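Local coordinates for 3-keto-5-aminohexanoate cleavage protein (Archaeoglobus fulgidus, PDB 3LOT), which probably cleaves 3-keto-5-aminohexanoate as a zinc-dependent member of the beta-keto acid cleavage enzyme family, at the interface of chains A and B. Sequence-based numbering; all coordinates share one arbitrary frame. Chains: chain A/B, uncharacterized protein.

The interface of chains A and B. Residues chain A 120, 146-149; chain B 151, 153-156.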
# COMPACT_ATOMS: atom_id res chain seq x y z
N ASN A 120 22.74 9.29 5.74
CA ASN A 120 23.72 8.32 6.14
C ASN A 120 23.89 7.32 4.99
O ASN A 120 22.95 7.04 4.24
CB ASN A 120 23.38 7.63 7.48
CG ASN A 120 23.29 8.63 8.66
OD1 ASN A 120 23.86 9.73 8.61
ND2 ASN A 120 22.58 8.23 9.71
N ARG A 146 30.83 4.95 8.95
CA ARG A 146 29.96 4.97 10.14
C ARG A 146 29.63 6.39 10.58
O ARG A 146 28.59 6.58 11.20
CB ARG A 146 30.61 4.24 11.30
CG ARG A 146 29.63 3.86 12.42
CD ARG A 146 30.36 3.53 13.73
NE ARG A 146 31.24 2.37 13.58
CZ ARG A 146 30.91 1.10 13.83
NH1 ARG A 146 29.69 0.76 14.27
NH2 ARG A 146 31.80 0.16 13.61
N ASP A 147 30.53 7.34 10.27
CA ASP A 147 30.46 8.73 10.69
C ASP A 147 30.70 9.76 9.57
O ASP A 147 31.14 10.87 9.85
CB ASP A 147 31.46 9.02 11.82
CG ASP A 147 31.09 10.29 12.67
OD1 ASP A 147 29.92 10.77 12.64
OD2 ASP A 147 31.99 10.83 13.39
N ILE A 148 30.38 9.41 8.32
CA ILE A 148 30.44 10.37 7.20
C ILE A 148 29.05 10.58 6.58
O ILE A 148 28.42 9.62 6.11
CB ILE A 148 31.42 9.90 6.05
CG1 ILE A 148 32.88 9.87 6.54
CG2 ILE A 148 31.31 10.80 4.84
CD1 ILE A 148 33.50 11.21 6.78
N VAL A 149 28.60 11.83 6.53
CA VAL A 149 27.38 12.14 5.77
C VAL A 149 27.62 12.12 4.25
O VAL A 149 28.57 12.71 3.73
CB VAL A 149 26.72 13.47 6.22
CG1 VAL A 149 25.54 13.80 5.26
CG2 VAL A 149 26.22 13.35 7.70
N ARG B 151 22.36 16.57 11.03
CA ARG B 151 23.30 15.45 11.08
C ARG B 151 23.01 14.50 12.22
O ARG B 151 23.02 14.89 13.39
CB ARG B 151 24.73 15.96 11.28
CG ARG B 151 25.82 14.90 11.21
CD ARG B 151 27.18 15.50 11.58
NE ARG B 151 28.22 14.47 11.58
CZ ARG B 151 29.02 14.18 10.56
NH1 ARG B 151 28.92 14.86 9.43
NH2 ARG B 151 29.93 13.19 10.67
N THR B 153 24.49 10.73 12.37
CA THR B 153 25.15 9.62 11.77
C THR B 153 24.94 8.38 12.64
O THR B 153 24.60 8.50 13.80
CB THR B 153 26.67 9.85 11.61
OG1 THR B 153 27.30 9.88 12.89
CG2 THR B 153 26.95 11.15 10.76
N PHE B 154 25.23 7.20 12.09
CA PHE B 154 25.21 5.98 12.89
C PHE B 154 26.15 6.02 14.10
O PHE B 154 25.78 5.53 15.18
CB PHE B 154 25.43 4.70 12.07
CG PHE B 154 24.25 4.35 11.22
CD1 PHE B 154 23.12 3.80 11.79
CD2 PHE B 154 24.25 4.60 9.85
CE1 PHE B 154 21.99 3.52 11.02
CE2 PHE B 154 23.13 4.28 9.10
CZ PHE B 154 22.00 3.77 9.69
N LYS B 155 27.33 6.63 13.95
CA LYS B 155 28.19 6.86 15.10
C LYS B 155 27.48 7.69 16.17
O LYS B 155 27.46 7.34 17.36
CB LYS B 155 29.49 7.54 14.74
CG LYS B 155 30.40 7.66 15.96
CD LYS B 155 31.79 8.14 15.58
CE LYS B 155 32.75 8.10 16.78
NZ LYS B 155 32.94 9.42 17.44
N ASP B 156 26.91 8.80 15.74
CA ASP B 156 26.16 9.66 16.65
C ASP B 156 25.12 8.83 17.43
O ASP B 156 24.99 8.94 18.66
CB ASP B 156 25.42 10.78 15.89
CG ASP B 156 26.32 11.84 15.32
OD1 ASP B 156 27.48 12.02 15.80
OD2 ASP B 156 25.85 12.54 14.38
O HOH W 1 29.14 13.04 13.90
O HOH W 2 26.36 6.99 9.47
O HOH W 3 31.71 11.63 16.03
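The guanidinium of B:Arg151 turns its edge to the carboxylate of A:Asp147, the two planes 72° apart, with water 1 also at that edge and CG2 of B:Thr153 over one face. The other flat group, the ring of B:Phe154, takes the amide ND2 of A:Asn120 over one face near the rim, and the CB of that asparagine lies 3.7 Å from ring atom CE2. OD1 of A:Asp147 is gripped from opposite faces of its plane: NH2 of B:Arg151 forms a salt bridge from above at 3.1 Å, and the hydroxyl OG1 of B:Thr153 comes in on the anti side at 2.8 Å. That hydroxyl sits between its own backbone N and carbonyl carbon (chi1 68°), where it can also accept from the backbone N of B:Asp156. B:Asp156 OD2 in turn accepts from B:Thr153 N, a helix-capping box at the start of helix 154-166. Water 1 links A:Asp147 OD1 to B:Arg151 NE and B:Asp156 OD1. On the face of the carboxylate away from B:Arg151 runs the lysine chain, CD of B:Lys155 3.7 Å from A:Asp147 CG, while its NZ reaches OD2 through water 3. An alanine at A:Asp147 would probably leave the B:Arg151 guanidinium without its countercharge and the B:Thr153 hydroxyl without its partner across the interface. The backbone joins in where B:Lys155 N donates to A:Arg146 O at 3.0 Å. In the fold, the 3-10 turn 145-147 and strand ends 119-120 and 149-150 of chain A meet the loop leading into helix 154-166 of chain B and that helix's first turn, within a two-fold symmetric interface of identical chains in the deposited assembly; it may be a natural subunit contact, which the structure alone does not show.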